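Probable outer membrane protein (Pseudomonas aeruginosa, PDB 3DWO) probably transports long-chain fatty acids or other hydrophobic compounds across the outer membrane, as a beta-barrel channel of the FadL family. Local coordinates at residues R369-L383 with A399-T413. Sequence-based numbering, arbitrary orientation.
Sequences RDPRIPDGDRYFASL and AAYSRQFVKEVPLKT. With C8E ((hydroxyethyloxy)tri(ethyloxy)octane), chain E; C8E ((hydroxyethyloxy)tri(ethyloxy)octane), chain F; C8E ((hydroxyethyloxy)tri(ethyloxy)octane), chain D.
Gln404 lies over the ring of Phe380, its CG 3.7 Å from the ring centroid and 11° off the normal, a CH-pi contact near the centre of the face. The amide plane stands 59° from the ring. The detergent of chain E reaches the same CG with its C13, and Trp13 of helix 10-14 packs on both side chains. On this face too, Ser382 OG and Ser402 OG share a hydrogen bond of 2.9 Å, while the Arg378 and Val406 side chains lie side by side, pointing the same way, and meet at CG and CG2. Arg378 then grips OD2 of Asp375 side-on through NE and NH2, a salt bridge; Asp375 OD1 is hydrogen-bonded to Thr362. Strands 378-388 and 395-411 form an antiparallel hairpin in the wall of the FadL-type barrel, with Tyr379-Phe405, Ala381-Arg403 and Leu383-Tyr401 as its hydrogen-bonded pairs here. The side chains of these pairs point to the other face, where Ala381 CB meets the edge of the Phe405 ring at CE1 (4.1 Å). One face of that ring carries Arg403 CG and the opposite one C2 of the chain F detergent. Beyond the paired part of the hairpin, Arg369, in the loop before strand 378-388, holds Pro410 O in its guanidinium plane with NE (3.2 Å) and NH2 (3.1 Å), while Val409 CB covers one face; Asn366 and Thr364 also bind this guanidinium. CG anti to the backbone N (chi1 -172°) and a bend at chi3 bring the group there. Thr413 OG1 donates to a lone pair of Arg369 O at 2.8 Å, and a water links that same oxygen to Lys412 N.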
ATOM      1  N   ARG A 369     -10.941   2.736  10.672  1.00 20.94           N
ATOM      2  CA  ARG A 369     -10.785   3.163   9.287  1.00 20.03           C
ATOM      3  C   ARG A 369     -11.048   4.656   9.126  1.00 18.91           C
ATOM      4  O   ARG A 369     -12.003   5.196   9.689  1.00 15.85           O
ATOM      5  CB  ARG A 369     -11.707   2.372   8.366  1.00 21.57           C
ATOM      6  CG  ARG A 369     -11.466   2.617   6.869  1.00 23.54           C
ATOM      7  CD  ARG A 369     -12.153   1.534   6.064  1.00 23.83           C
ATOM      8  NE  ARG A 369     -13.428   1.234   6.684  1.00 28.48           N
ATOM      9  CZ  ARG A 369     -13.808   0.031   7.095  1.00 24.71           C
ATOM     10  NH1 ARG A 369     -13.017  -1.019   6.946  1.00 24.11           N
ATOM     11  NH2 ARG A 369     -14.979  -0.104   7.685  1.00 25.78           N
ATOM     12  N   ASP A 370     -10.189   5.319   8.357  1.00 16.73           N
ATOM     13  CA  ASP A 370     -10.329   6.748   8.122  1.00 17.62           C
ATOM     14  C   ASP A 370     -10.175   7.062   6.634  1.00 15.84           C
ATOM     15  O   ASP A 370      -9.987   6.160   5.826  1.00 14.25           O
ATOM     16  CB  ASP A 370      -9.311   7.523   8.966  1.00 20.22           C
ATOM     17  CG  ASP A 370      -7.883   7.217   8.584  1.00 22.63           C
ATOM     18  OD1 ASP A 370      -7.680   6.547   7.548  1.00 25.09           O
ATOM     19  OD2 ASP A 370      -6.964   7.661   9.312  1.00 27.23           O
ATOM     20  N   PRO A 371     -10.258   8.346   6.254  1.00 17.53           N
ATOM     21  CA  PRO A 371     -10.136   8.751   4.844  1.00 19.97           C
ATOM     22  C   PRO A 371      -8.796   8.507   4.147  1.00 20.37           C
ATOM     23  O   PRO A 371      -8.742   8.493   2.918  1.00 20.11           O
ATOM     24  CB  PRO A 371     -10.493  10.240   4.883  1.00 20.08           C
ATOM     25  CG  PRO A 371     -11.389  10.341   6.105  1.00 17.87           C
ATOM     26  CD  PRO A 371     -10.642   9.497   7.088  1.00 16.27           C
ATOM     27  N   ARG A 372      -7.723   8.324   4.913  1.00 21.58           N
ATOM     28  CA  ARG A 372      -6.403   8.087   4.315  1.00 25.12           C
ATOM     29  C   ARG A 372      -6.379   6.799   3.493  1.00 26.01           C
ATOM     30  O   ARG A 372      -5.941   6.793   2.339  1.00 26.10           O
ATOM     31  CB  ARG A 372      -5.318   7.989   5.393  1.00 25.13           C
ATOM     32  CG  ARG A 372      -5.198   9.206   6.264  1.00 28.12           C
ATOM     33  CD  ARG A 372      -3.860   9.255   6.999  1.00 32.60           C
ATOM     34  NE  ARG A 372      -3.653  10.598   7.531  1.00 34.87           N
ATOM     35  CZ  ARG A 372      -3.892  10.962   8.784  1.00 34.42           C
ATOM     36  NH1 ARG A 372      -4.334  10.084   9.676  1.00 32.14           N
ATOM     37  NH2 ARG A 372      -3.724  12.229   9.131  1.00 36.79           N
ATOM     38  N   ILE A 373      -6.844   5.715   4.110  1.00 25.40           N
ATOM     39  CA  ILE A 373      -6.891   4.391   3.486  1.00 25.64           C
ATOM     40  C   ILE A 373      -8.281   3.814   3.772  1.00 26.17           C
ATOM     41  O   ILE A 373      -8.444   2.968   4.650  1.00 24.56           O
ATOM     42  CB  ILE A 373      -5.852   3.431   4.113  1.00 25.10           C
ATOM     43  CG1 ILE A 373      -4.472   4.096   4.191  1.00 28.19           C
ATOM     44  CG2 ILE A 373      -5.777   2.152   3.291  1.00 27.74           C
ATOM     45  CD1 ILE A 373      -3.812   4.335   2.846  1.00 24.79           C
ATOM     46  N   PRO A 374      -9.302   4.273   3.040  1.00 27.17           N
ATOM     47  CA  PRO A 374     -10.660   3.770   3.263  1.00 27.13           C
ATOM     48  C   PRO A 374     -11.001   2.548   2.418  1.00 28.30           C
ATOM     49  O   PRO A 374     -11.937   2.600   1.624  1.00 28.97           O
ATOM     50  CB  PRO A 374     -11.515   4.964   2.880  1.00 27.73           C
ATOM     51  CG  PRO A 374     -10.774   5.479   1.647  1.00 27.14           C
ATOM     52  CD  PRO A 374      -9.305   5.405   2.089  1.00 27.39           C
ATOM     53  N   ASP A 375     -10.275   1.444   2.568  1.00 28.83           N
ATOM     54  CA  ASP A 375     -10.614   0.292   1.738  1.00 32.59           C
ATOM     55  C   ASP A 375     -11.405  -0.801   2.447  1.00 29.99           C
ATOM     56  O   ASP A 375     -11.620  -0.760   3.659  1.00 30.16           O
ATOM     57  CB  ASP A 375      -9.358  -0.299   1.066  1.00 33.54           C
ATOM     58  CG  ASP A 375      -8.593  -1.231   1.963  1.00 35.63           C
ATOM     59  OD1 ASP A 375      -8.446  -0.912   3.160  1.00 39.51           O
ATOM     60  OD2 ASP A 375      -8.123  -2.277   1.463  1.00 34.05           O
ATOM     61  N   GLY A 376     -11.866  -1.760   1.654  1.00 28.79           N
ATOM     62  CA  GLY A 376     -12.634  -2.871   2.174  1.00 28.60           C
ATOM     63  C   GLY A 376     -12.220  -4.098   1.396  1.00 28.97           C
ATOM     64  O   GLY A 376     -11.327  -4.018   0.541  1.00 27.00           O
ATOM     65  N   ASP A 377     -12.843  -5.233   1.687  1.00 28.16           N
ATOM     66  CA  ASP A 377     -12.510  -6.461   0.981  1.00 30.29           C
ATOM     67  C   ASP A 377     -12.648  -6.215  -0.520  1.00 30.75           C
ATOM     68  O   ASP A 377     -13.526  -5.466  -0.944  1.00 29.57           O
ATOM     69  CB  ASP A 377     -13.443  -7.591   1.423  1.00 32.03           C
ATOM     70  CG  ASP A 377     -13.258  -7.963   2.883  1.00 33.11           C
ATOM     71  OD1 ASP A 377     -12.199  -7.622   3.453  1.00 34.63           O
ATOM     72  OD2 ASP A 377     -14.160  -8.610   3.457  1.00 35.33           O
ATOM     73  N   ARG A 378     -11.775  -6.823  -1.321  1.00 30.25           N
ATOM     74  CA  ARG A 378     -11.843  -6.640  -2.769  1.00 31.05           C
ATOM     75  C   ARG A 378     -11.980  -7.955  -3.517  1.00 31.88           C
ATOM     76  O   ARG A 378     -11.538  -9.007  -3.050  1.00 29.91           O
ATOM     77  CB  ARG A 378     -10.582  -5.962  -3.327  1.00 32.01           C
ATOM     78  CG  ARG A 378     -10.091  -4.709  -2.632  1.00 32.03           C
ATOM     79  CD  ARG A 378      -9.197  -5.043  -1.455  1.00 33.22           C
ATOM     80  NE  ARG A 378      -8.460  -3.869  -0.998  1.00 35.80           N
ATOM     81  CZ  ARG A 378      -7.428  -3.339  -1.647  1.00 37.17           C
ATOM     82  NH1 ARG A 378      -7.004  -3.882  -2.780  1.00 39.16           N
ATOM     83  NH2 ARG A 378      -6.821  -2.261  -1.168  1.00 37.56           N
ATOM     84  N   TYR A 379     -12.605  -7.881  -4.685  1.00 32.92           N
ATOM     85  CA  TYR A 379     -12.733  -9.030  -5.562  1.00 34.18           C
ATOM     86  C   TYR A 379     -11.925  -8.605  -6.784  1.00 33.80           C
ATOM     87  O   TYR A 379     -12.124  -7.509  -7.308  1.00 32.77           O
ATOM     88  CB  TYR A 379     -14.184  -9.278  -5.979  1.00 37.45           C
ATOM     89  CG  TYR A 379     -14.949 -10.236  -5.096  1.00 40.41           C
ATOM     90  CD1 TYR A 379     -14.339 -11.372  -4.567  1.00 42.69           C
ATOM     91  CD2 TYR A 379     -16.300 -10.029  -4.829  1.00 42.93           C
ATOM     92  CE1 TYR A 379     -15.057 -12.277  -3.790  1.00 44.49           C
ATOM     93  CE2 TYR A 379     -17.029 -10.926  -4.057  1.00 44.34           C
ATOM     94  CZ  TYR A 379     -16.403 -12.045  -3.540  1.00 45.47           C
ATOM     95  OH  TYR A 379     -17.127 -12.925  -2.769  1.00 47.84           O
ATOM     96  N   PHE A 380     -11.002  -9.450  -7.221  1.00 32.75           N
ATOM     97  CA  PHE A 380     -10.185  -9.135  -8.386  1.00 32.00           C
ATOM     98  C   PHE A 380     -10.604 -10.004  -9.568  1.00 32.29           C
ATOM     99  O   PHE A 380     -10.770 -11.220  -9.426  1.00 32.68           O
ATOM    100  CB  PHE A 380      -8.657  -9.425  -8.286  1.00 32.05           C
ATOM    101  CG  PHE A 380      -7.904  -8.509  -7.473  1.00 33.87           C
ATOM    102  CD1 PHE A 380      -6.719  -7.961  -7.958  1.00 33.72           C
ATOM    103  CD2 PHE A 380      -8.272  -8.246  -6.157  1.00 33.38           C
ATOM    104  CE1 PHE A 380      -5.912  -7.162  -7.143  1.00 33.73           C
ATOM    105  CE2 PHE A 380      -7.471  -7.448  -5.334  1.00 34.56           C
ATOM    106  CZ  PHE A 380      -6.288  -6.906  -5.830  1.00 32.18           C
ATOM    107  N   ALA A 381     -10.787  -9.374 -10.724  1.00 29.51           N
ATOM    108  CA  ALA A 381     -11.159 -10.078 -11.950  1.00 29.51           C
ATOM    109  C   ALA A 381     -10.138  -9.687 -13.016  1.00 28.49           C
ATOM    110  O   ALA A 381     -10.029  -8.511 -13.368  1.00 27.24           O
ATOM    111  CB  ALA A 381     -12.568  -9.674 -12.390  1.00 27.85           C
ATOM    112  N   SER A 382      -9.395 -10.666 -13.528  1.00 28.16           N
ATOM    113  CA  SER A 382      -8.364 -10.386 -14.527  1.00 29.54           C
ATOM    114  C   SER A 382      -8.454 -11.195 -15.817  1.00 30.22           C
ATOM    115  O   SER A 382      -8.924 -12.336 -15.827  1.00 28.62           O
ATOM    116  CB  SER A 382      -6.972 -10.628 -13.930  1.00 28.96           C
ATOM    117  OG  SER A 382      -6.777  -9.922 -12.719  1.00 32.50           O
ATOM    118  N   LEU A 383      -7.967 -10.583 -16.894  1.00 30.93           N
ATOM    119  CA  LEU A 383      -7.906 -11.197 -18.218  1.00 32.73           C
ATOM    120  C   LEU A 383      -6.513 -10.877 -18.754  1.00 33.45           C
ATOM    121  O   LEU A 383      -6.016  -9.767 -18.555  1.00 32.13           O
ATOM    122  CB  LEU A 383      -8.962 -10.597 -19.152  1.00 33.53           C
ATOM    123  CG  LEU A 383     -10.425 -10.901 -18.842  1.00 35.95           C
ATOM    124  CD1 LEU A 383     -11.301 -10.176 -19.852  1.00 37.10           C
ATOM    125  CD2 LEU A 383     -10.670 -12.408 -18.895  1.00 34.14           C
ATOM    126  N   ALA A 399      -0.009  -8.726 -22.117  1.00 31.91           N
ATOM    127  CA  ALA A 399      -0.942  -7.661 -21.786  1.00 28.59           C
ATOM    128  C   ALA A 399      -1.907  -8.193 -20.740  1.00 27.95           C
ATOM    129  O   ALA A 399      -2.136  -9.399 -20.650  1.00 27.34           O
ATOM    130  CB  ALA A 399      -1.701  -7.232 -23.019  1.00 26.82           C
ATOM    131  N   ALA A 400      -2.466  -7.296 -19.943  1.00 26.51           N
ATOM    132  CA  ALA A 400      -3.407  -7.704 -18.919  1.00 26.80           C
ATOM    133  C   ALA A 400      -4.280  -6.538 -18.500  1.00 26.79           C
ATOM    134  O   ALA A 400      -3.880  -5.376 -18.594  1.00 26.61           O
ATOM    135  CB  ALA A 400      -2.654  -8.255 -17.703  1.00 25.55           C
ATOM    136  N   TYR A 401      -5.488  -6.867 -18.062  1.00 26.21           N
ATOM    137  CA  TYR A 401      -6.435  -5.886 -17.569  1.00 26.71           C
ATOM    138  C   TYR A 401      -6.979  -6.501 -16.304  1.00 26.73           C
ATOM    139  O   TYR A 401      -7.292  -7.687 -16.275  1.00 27.23           O
ATOM    140  CB  TYR A 401      -7.596  -5.657 -18.532  1.00 27.98           C
ATOM    141  CG  TYR A 401      -8.643  -4.734 -17.940  1.00 29.81           C
ATOM    142  CD1 TYR A 401      -8.359  -3.387 -17.702  1.00 29.49           C
ATOM    143  CD2 TYR A 401      -9.892  -5.219 -17.557  1.00 30.34           C
ATOM    144  CE1 TYR A 401      -9.295  -2.546 -17.096  1.00 29.94           C
ATOM    145  CE2 TYR A 401     -10.833  -4.386 -16.948  1.00 31.32           C
ATOM    146  CZ  TYR A 401     -10.528  -3.052 -16.722  1.00 30.68           C
ATOM    147  OH  TYR A 401     -11.455  -2.229 -16.127  1.00 29.20           O
ATOM    148  N   SER A 402      -7.087  -5.700 -15.256  1.00 26.99           N
ATOM    149  CA  SER A 402      -7.598  -6.206 -14.000  1.00 28.33           C
ATOM    150  C   SER A 402      -8.506  -5.180 -13.338  1.00 29.28           C
ATOM    151  O   SER A 402      -8.156  -4.008 -13.214  1.00 29.38           O
ATOM    152  CB  SER A 402      -6.438  -6.568 -13.072  1.00 25.79           C
ATOM    153  OG  SER A 402      -6.921  -7.126 -11.869  1.00 27.05           O
ATOM    154  N   ARG A 403      -9.686  -5.630 -12.935  1.00 28.86           N
ATOM    155  CA  ARG A 403     -10.646  -4.765 -12.279  1.00 29.30           C
ATOM    156  C   ARG A 403     -10.761  -5.208 -10.827  1.00 28.58           C
ATOM    157  O   ARG A 403     -10.819  -6.399 -10.536  1.00 27.46           O
ATOM    158  CB  ARG A 403     -12.012  -4.853 -12.970  1.00 30.05           C
ATOM    159  CG  ARG A 403     -13.150  -4.235 -12.176  1.00 34.90           C
ATOM    160  CD  ARG A 403     -12.894  -2.761 -11.866  1.00 40.86           C
ATOM    161  NE  ARG A 403     -13.761  -2.248 -10.802  1.00 45.01           N
ATOM    162  CZ  ARG A 403     -15.080  -2.117 -10.905  1.00 46.44           C
ATOM    163  NH1 ARG A 403     -15.701  -2.458 -12.028  1.00 46.98           N
ATOM    164  NH2 ARG A 403     -15.782  -1.651  -9.880  1.00 48.39           N
ATOM    165  N   GLN A 404     -10.774  -4.242  -9.920  1.00 28.65           N
ATOM    166  CA  GLN A 404     -10.892  -4.540  -8.505  1.00 29.93           C
ATOM    167  C   GLN A 404     -12.196  -3.957  -7.984  1.00 31.26           C
ATOM    168  O   GLN A 404     -12.394  -2.736  -8.002  1.00 30.59           O
ATOM    169  CB  GLN A 404      -9.719  -3.949  -7.717  1.00 29.54           C
ATOM    170  CG  GLN A 404      -8.339  -4.486  -8.095  1.00 31.04           C
ATOM    171  CD  GLN A 404      -7.805  -3.901  -9.391  1.00 33.86           C
ATOM    172  OE1 GLN A 404      -7.808  -2.683  -9.581  1.00 35.83           O
ATOM    173  NE2 GLN A 404      -7.335  -4.765 -10.289  1.00 32.47           N
ATOM    174  N   PHE A 405     -13.088  -4.836  -7.540  1.00 30.03           N
ATOM    175  CA  PHE A 405     -14.364  -4.412  -6.992  1.00 31.58           C
ATOM    176  C   PHE A 405     -14.200  -4.363  -5.482  1.00 31.32           C
ATOM    177  O   PHE A 405     -14.010  -5.393  -4.837  1.00 32.29           O
ATOM    178  CB  PHE A 405     -15.478  -5.402  -7.350  1.00 30.49           C
ATOM    179  CG  PHE A 405     -15.640  -5.633  -8.826  1.00 32.15           C
ATOM    180  CD1 PHE A 405     -14.886  -6.607  -9.480  1.00 33.02           C
ATOM    181  CD2 PHE A 405     -16.544  -4.872  -9.567  1.00 31.99           C
ATOM    182  CE1 PHE A 405     -15.033  -6.822 -10.853  1.00 32.97           C
ATOM    183  CE2 PHE A 405     -16.698  -5.078 -10.937  1.00 31.69           C
ATOM    184  CZ  PHE A 405     -15.943  -6.053 -11.581  1.00 32.83           C
ATOM    185  N   VAL A 406     -14.267  -3.159  -4.927  1.00 32.05           N
ATOM    186  CA  VAL A 406     -14.114  -2.956  -3.493  1.00 31.89           C
ATOM    187  C   VAL A 406     -15.485  -2.721  -2.889  1.00 32.67           C
ATOM    188  O   VAL A 406     -16.275  -1.952  -3.425  1.00 33.16           O
ATOM    189  CB  VAL A 406     -13.231  -1.722  -3.203  1.00 32.18           C
ATOM    190  CG1 VAL A 406     -12.936  -1.622  -1.715  1.00 29.67           C
ATOM    191  CG2 VAL A 406     -11.943  -1.810  -4.008  1.00 31.98           C
ATOM    192  N   LYS A 407     -15.782  -3.385  -1.782  1.00 34.07           N
ATOM    193  CA  LYS A 407     -17.083  -3.190  -1.168  1.00 35.49           C
ATOM    194  C   LYS A 407     -17.139  -1.819  -0.504  1.00 33.55           C
ATOM    195  O   LYS A 407     -16.128  -1.298  -0.029  1.00 33.19           O
ATOM    196  CB  LYS A 407     -17.373  -4.276  -0.128  1.00 39.07           C
ATOM    197  CG  LYS A 407     -16.456  -4.256   1.073  1.00 44.84           C
ATOM    198  CD  LYS A 407     -17.208  -4.675   2.340  1.00 49.94           C
ATOM    199  CE  LYS A 407     -17.835  -6.058   2.210  1.00 52.40           C
ATOM    200  NZ  LYS A 407     -18.601  -6.430   3.438  1.00 55.50           N
ATOM    201  N   GLU A 408     -18.327  -1.235  -0.499  1.00 31.29           N
ATOM    202  CA  GLU A 408     -18.546   0.062   0.116  1.00 32.22           C
ATOM    203  C   GLU A 408     -18.377  -0.132   1.624  1.00 31.08           C
ATOM    204  O   GLU A 408     -18.981  -1.034   2.213  1.00 30.12           O
ATOM    205  CB  GLU A 408     -19.958   0.540  -0.213  1.00 34.48           C
ATOM    206  CG  GLU A 408     -20.333   1.881   0.370  1.00 41.83           C
ATOM    207  CD  GLU A 408     -21.733   2.291  -0.028  1.00 44.62           C
ATOM    208  OE1 GLU A 408     -21.973   2.499  -1.238  1.00 47.61           O
ATOM    209  OE2 GLU A 408     -22.597   2.393   0.864  1.00 47.16           O
ATOM    210  N   VAL A 409     -17.546   0.698   2.245  1.00 28.58           N
ATOM    211  CA  VAL A 409     -17.308   0.578   3.677  1.00 26.34           C
ATOM    212  C   VAL A 409     -17.682   1.817   4.458  1.00 25.10           C
ATOM    213  O   VAL A 409     -17.705   2.924   3.925  1.00 25.77           O
ATOM    214  CB  VAL A 409     -15.826   0.269   3.987  1.00 27.12           C
ATOM    215  CG1 VAL A 409     -15.533  -1.200   3.726  1.00 26.56           C
ATOM    216  CG2 VAL A 409     -14.923   1.164   3.130  1.00 27.20           C
ATOM    217  N   PRO A 410     -17.989   1.640   5.747  1.00 23.40           N
ATOM    218  CA  PRO A 410     -18.359   2.762   6.608  1.00 22.82           C
ATOM    219  C   PRO A 410     -17.139   3.439   7.223  1.00 21.95           C
ATOM    220  O   PRO A 410     -16.091   2.822   7.397  1.00 21.57           O
ATOM    221  CB  PRO A 410     -19.231   2.101   7.668  1.00 23.91           C
ATOM    222  CG  PRO A 410     -18.546   0.763   7.839  1.00 25.93           C
ATOM    223  CD  PRO A 410     -18.272   0.349   6.405  1.00 23.56           C
ATOM    224  N   LEU A 411     -17.284   4.723   7.520  1.00 22.75           N
ATOM    225  CA  LEU A 411     -16.248   5.503   8.171  1.00 25.20           C
ATOM    226  C   LEU A 411     -16.942   6.091   9.390  1.00 25.52           C
ATOM    227  O   LEU A 411     -17.881   6.875   9.257  1.00 26.69           O
ATOM    228  CB  LEU A 411     -15.735   6.623   7.260  1.00 25.70           C
ATOM    229  CG  LEU A 411     -14.522   6.289   6.388  1.00 26.36           C
ATOM    230  CD1 LEU A 411     -14.793   5.051   5.579  1.00 28.22           C
ATOM    231  CD2 LEU A 411     -14.217   7.457   5.471  1.00 28.07           C
ATOM    232  N   LYS A 412     -16.488   5.690  10.572  1.00 24.39           N
ATOM    233  CA  LYS A 412     -17.066   6.150  11.828  1.00 24.61           C
ATOM    234  C   LYS A 412     -15.956   6.753  12.665  1.00 24.08           C
ATOM    235  O   LYS A 412     -16.019   6.754  13.891  1.00 24.56           O
ATOM    236  CB  LYS A 412     -17.668   4.965  12.582  1.00 26.75           C
ATOM    237  CG  LYS A 412     -18.740   4.198  11.818  1.00 29.42           C
ATOM    238  CD  LYS A 412     -20.052   4.967  11.768  1.00 32.70           C
ATOM    239  CE  LYS A 412     -21.181   4.073  11.258  1.00 35.15           C
ATOM    240  NZ  LYS A 412     -22.506   4.756  11.305  1.00 37.31           N
ATOM    241  N   THR A 413     -14.942   7.267  11.979  1.00 22.77           N
ATOM    242  CA  THR A 413     -13.767   7.853  12.607  1.00 21.67           C
ATOM    243  C   THR A 413     -14.022   8.911  13.678  1.00 21.10           C
ATOM    244  O   THR A 413     -14.796   9.845  13.483  1.00 21.61           O
ATOM    245  CB  THR A 413     -12.850   8.471  11.538  1.00 22.80           C
ATOM    246  OG1 THR A 413     -12.948   7.704  10.332  1.00 21.70           O
ATOM    247  CG2 THR A 413     -11.400   8.461  12.012  1.00 21.07           C
TER
HETATM  248  C1  C8E E 455       2.518   6.458  -6.095  1.00 56.73           C
HETATM  249  C2  C8E E 455       1.302   5.884  -5.537  1.00 55.98           C
HETATM  250  C3  C8E E 455       1.397   4.463  -5.217  1.00 56.21           C
HETATM  251  C4  C8E E 455       0.819   3.725  -6.327  1.00 56.05           C
HETATM  252  C5  C8E E 455      -0.058   2.665  -5.788  1.00 57.13           C
HETATM  253  C6  C8E E 455      -0.280   1.652  -6.795  1.00 57.82           C
HETATM  254  C7  C8E E 455      -1.333   0.891  -6.156  1.00 57.67           C
HETATM  255  C8  C8E E 455      -2.351   0.585  -7.169  1.00 59.25           C
HETATM  256  O9  C8E E 455      -3.309  -0.450  -7.132  1.00 60.92           O
HETATM  257  C10 C8E E 455      -2.888  -1.796  -7.068  1.00 60.89           C
HETATM  258  C11 C8E E 455      -4.160  -2.585  -7.035  1.00 62.22           C
HETATM  259  O12 C8E E 455      -4.989  -2.181  -5.927  1.00 62.26           O
HETATM  260  C13 C8E E 455      -6.374  -2.625  -5.994  1.00 62.83           C
HETATM  261  C14 C8E E 455      -7.610  -1.875  -5.404  1.00 62.71           C
HETATM  262  O15 C8E E 455      -8.046  -0.491  -5.534  1.00 63.27           O
HETATM  263  C16 C8E E 455      -7.482   0.328  -4.490  1.00 63.68           C
HETATM  264  C17 C8E E 455      -8.340   0.423  -3.218  1.00 64.61           C
HETATM  265  O18 C8E E 455      -9.073   1.608  -2.850  1.00 64.80           O
HETATM  266  C19 C8E E 455      -8.288   2.509  -2.018  1.00 65.14           C
HETATM  267  C20 C8E E 455      -8.628   2.823  -0.516  1.00 64.97           C
HETATM  268  O21 C8E E 455      -7.825   2.225   0.506  1.00 64.70           O
HETATM  269  C2  C8E F 456     -18.500  -8.097  -8.502  1.00 57.23           C
HETATM  270  C3  C8E F 456     -19.451  -8.164  -7.392  1.00 57.43           C
HETATM  271  C4  C8E F 456     -19.372  -6.896  -6.675  1.00 57.65           C
HETATM  272  C5  C8E F 456     -19.230  -7.170  -5.210  1.00 57.61           C
HETATM  273  C6  C8E F 456     -18.510  -6.095  -4.525  1.00 56.39           C
HETATM  274  C7  C8E F 456     -17.201  -6.716  -4.337  1.00 56.61           C
HETATM  275  C8  C8E F 456     -16.690  -6.470  -2.964  1.00 56.02           C
HETATM  276  O9  C8E F 456     -16.037  -7.416  -2.123  1.00 56.04           O
HETATM  277  C10 C8E F 456     -16.738  -8.586  -1.742  1.00 56.39           C
HETATM  278  C11 C8E F 456     -15.796  -9.384  -0.886  1.00 55.11           C
HETATM  279  C1  C8E D 454      -6.968   2.964   7.656  1.00 50.18           C
HETATM  280  C2  C8E D 454      -6.036   4.079   7.531  1.00 50.76           C
HETATM  281  C3  C8E D 454      -4.641   3.763   7.810  1.00 49.31           C
HETATM  282  C4  C8E D 454      -3.870   4.963   7.538  1.00 50.82           C
HETATM  283  C5  C8E D 454      -2.452   4.582   7.317  1.00 50.43           C
HETATM  284  C6  C8E D 454      -1.755   5.637   6.605  1.00 51.12           C
HETATM  285  C7  C8E D 454      -0.385   5.328   6.979  1.00 52.35           C
HETATM  286  C8  C8E D 454       0.499   5.542   5.808  1.00 53.78           C
HETATM  287  O9  C8E D 454       1.707   6.289   5.775  1.00 51.56           O
HETATM  288  C10 C8E D 454       1.668   7.666   6.098  1.00 51.76           C
HETATM  289  C11 C8E D 454       3.080   8.149   5.980  1.00 49.18           C
HETATM  290  O12 C8E D 454       3.725   8.150   7.264  1.00 48.77           O
HETATM  291  C13 C8E D 454       4.065   9.463   7.807  1.00 46.07           C
HETATM  292  C14 C8E D 454       3.113  10.404   8.610  1.00 47.72           C
HETATM  293  O15 C8E D 454       3.276  11.086   9.891  1.00 48.48           O
HETATM  294  C16 C8E D 454       2.806  10.286  10.995  1.00 47.91           C
HETATM  295  C17 C8E D 454       1.324  10.499  11.361  1.00 45.87           C
HETATM  296  O18 C8E D 454       0.553  11.637  10.921  1.00 46.74           O
HETATM  297  C19 C8E D 454       0.603  12.759  11.842  1.00 44.79           C
HETATM  298  C20 C8E D 454      -0.683  13.413  12.472  1.00 45.53           C
HETATM  299  O21 C8E D 454      -1.273  14.553  11.828  1.00 42.02           O
HETATM  300  O   HOH W   1     -14.196   4.247  10.744  1.00 18.22           O